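NEQ263 (Nanoarchaeum equitans Kin4-M, PDB 5BN3) probably binds ATP as the B-type subunit of an archaeal ATP synthase core complex, assembling with its partner NeqA. Local coordinates at residues L111-I115 and Q146-V151. Residues are numbered along the deposited sequence.
Sequences LYTGI and QIARNV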
loop_
_atom_site.group_PDB
_atom_site.type_symbol
_atom_site.label_atom_id
_atom_site.label_comp_id
_atom_site.label_asym_id
_atom_site.label_seq_id
_atom_site.Cartn_x
_atom_site.Cartn_y
_atom_site.Cartn_z
ATOM N N LEU B 111 -39.004 -14.583 10.404
ATOM C CA LEU B 111 -38.743 -16.011 10.557
ATOM C C LEU B 111 -37.969 -16.212 11.854
ATOM O O LEU B 111 -36.784 -15.878 11.935
ATOM C CB LEU B 111 -37.915 -16.544 9.383
ATOM C CG LEU B 111 -38.553 -16.610 7.994
ATOM C CD1 LEU B 111 -37.507 -16.928 6.941
ATOM C CD2 LEU B 111 -39.646 -17.658 7.967
ATOM N N TYR B 112 -38.628 -16.752 12.874
ATOM C CA TYR B 112 -37.967 -16.932 14.164
ATOM C C TYR B 112 -36.953 -18.076 14.166
ATOM O O TYR B 112 -37.270 -19.215 13.816
ATOM C CB TYR B 112 -38.993 -17.078 15.291
ATOM C CG TYR B 112 -39.597 -15.752 15.666
ATOM C CD1 TYR B 112 -38.909 -14.869 16.481
ATOM C CD2 TYR B 112 -40.839 -15.369 15.184
ATOM C CE1 TYR B 112 -39.443 -13.652 16.816
ATOM C CE2 TYR B 112 -41.383 -14.149 15.518
ATOM C CZ TYR B 112 -40.676 -13.299 16.334
ATOM O OH TYR B 112 -41.193 -12.080 16.681
ATOM N N THR B 113 -35.728 -17.747 14.561
ATOM C CA THR B 113 -34.625 -18.695 14.557
ATOM C C THR B 113 -34.518 -19.420 15.886
ATOM O O THR B 113 -33.954 -20.510 15.960
ATOM C CB THR B 113 -33.282 -17.990 14.271
ATOM O OG1 THR B 113 -32.959 -17.110 15.356
ATOM C CG2 THR B 113 -33.370 -17.189 12.986
ATOM N N GLY B 114 -35.054 -18.805 16.937
ATOM C CA GLY B 114 -34.939 -19.353 18.276
ATOM C C GLY B 114 -33.642 -18.932 18.936
ATOM O O GLY B 114 -33.340 -19.337 20.060
ATOM N N ILE B 115 -32.874 -18.114 18.223
ATOM C CA ILE B 115 -31.595 -17.615 18.711
ATOM C C ILE B 115 -31.752 -16.164 19.170
ATOM O O ILE B 115 -32.037 -15.282 18.361
ATOM C CB ILE B 115 -30.525 -17.710 17.602
ATOM C CG1 ILE B 115 -30.420 -19.154 17.094
ATOM C CG2 ILE B 115 -29.179 -17.221 18.106
ATOM C CD1 ILE B 115 -29.678 -19.295 15.777
ATOM N N GLN B 146 -28.116 -24.265 12.696
ATOM C CA GLN B 146 -29.079 -24.012 13.766
ATOM C C GLN B 146 -30.216 -23.121 13.265
ATOM O O GLN B 146 -31.370 -23.291 13.660
ATOM C CB GLN B 146 -28.388 -23.389 14.988
ATOM C CG GLN B 146 -29.317 -23.206 16.186
ATOM C CD GLN B 146 -28.588 -22.785 17.449
ATOM O OE1 GLN B 146 -27.383 -22.539 17.433
ATOM N NE2 GLN B 146 -29.322 -22.702 18.556
ATOM N N ILE B 147 -29.887 -22.180 12.384
ATOM C CA ILE B 147 -30.898 -21.330 11.764
ATOM C C ILE B 147 -31.788 -22.154 10.835
ATOM O O ILE B 147 -33.014 -22.100 10.935
ATOM C CB ILE B 147 -30.252 -20.175 10.969
ATOM C CG1 ILE B 147 -29.685 -19.120 11.924
ATOM C CG2 ILE B 147 -31.262 -19.533 10.039
ATOM C CD1 ILE B 147 -28.846 -18.060 11.228
ATOM N N ALA B 148 -31.166 -22.918 9.942
ATOM C CA ALA B 148 -31.897 -23.750 8.989
ATOM C C ALA B 148 -32.833 -24.739 9.682
ATOM O O ALA B 148 -33.936 -25.005 9.198
ATOM C CB ALA B 148 -30.926 -24.484 8.084
ATOM N N ARG B 149 -32.385 -25.280 10.811
ATOM C CA ARG B 149 -33.169 -26.244 11.582
ATOM C C ARG B 149 -34.505 -25.661 12.041
ATOM O O ARG B 149 -35.501 -26.377 12.138
ATOM C CB ARG B 149 -32.364 -26.720 12.799
ATOM C CG ARG B 149 -32.981 -27.896 13.549
ATOM C CD ARG B 149 -32.445 -27.992 14.970
ATOM N NE ARG B 149 -30.987 -27.909 15.020
ATOM C CZ ARG B 149 -30.305 -27.353 16.016
ATOM N NH1 ARG B 149 -30.948 -26.829 17.051
ATOM N NH2 ARG B 149 -28.981 -27.315 15.978
ATOM N N ASN B 150 -34.530 -24.357 12.304
ATOM C CA ASN B 150 -35.702 -23.729 12.914
ATOM C C ASN B 150 -36.598 -22.905 11.982
ATOM O O ASN B 150 -37.785 -22.733 12.262
ATOM C CB ASN B 150 -35.283 -22.892 14.129
ATOM C CG ASN B 150 -34.743 -23.742 15.263
ATOM O OD1 ASN B 150 -35.478 -24.521 15.873
ATOM N ND2 ASN B 150 -33.458 -23.590 15.560
ATOM N N VAL B 151 -36.042 -22.399 10.884
ATOM C CA VAL B 151 -36.809 -21.536 9.982
ATOM C C VAL B 151 -37.262 -22.243 8.704
ATOM O O VAL B 151 -37.974 -21.660 7.887
ATOM C CB VAL B 151 -36.028 -20.250 9.603
ATOM C CG1 VAL B 151 -35.571 -19.514 10.851
ATOM C CG2 VAL B 151 -34.835 -20.585 8.717
#
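Start at Gln146, on the last two turns of helix 140-151, the helix that follows the P-loop position in this P-loop NTPase-type domain. Its extended side chain runs past the tip of Ile115, with CG 3.9 Å from Ile115 CD1, while its amide oxygen, OE1, bonds to the hydroxyl of Tyr315. One residue on, Ile147 turns CG1 to the same Ile115 CD1, also at 3.9 Å, and lies 4.3 Å by that CG1 from Thr113 CG2; here the CA atoms come nearest, 5.4 Å between CA of Thr113 and CA of Ile147. Ala148 is out of reach of the loop and packs on Leu222 and Leu224 of strand 220-226, so the helix is held between the central sheet and this loop. Asn150 returns to the loop. Its ND2 donates to Gln146 O (2.8 Å) one turn back, and although Thr113 O sits 3.1 Å from that ND2, the angle is too poor for a hydrogen bond. Val151 finishes the helix: CG1 lies 3.4 Å from Tyr112 O, 3.8 Å from Thr113 CG2 and 4.1 Å from Leu111 CB, filling the bend of the loop.

The loop keeps its own shape. Thr113 OG1 accepts from Ile115 N (3.0 Å), an ST turn, and also bonds to Asp119 on the short helix 116-119, for which Ile115 is the N-cap residue. Gly114 takes the positive phi (85°) that lets the chain turn. Between the segments the contact is mainly van der Waals, methyl and methylene groups packing on one another and on loop carbonyls, so it rests on fit rather than directional bonds.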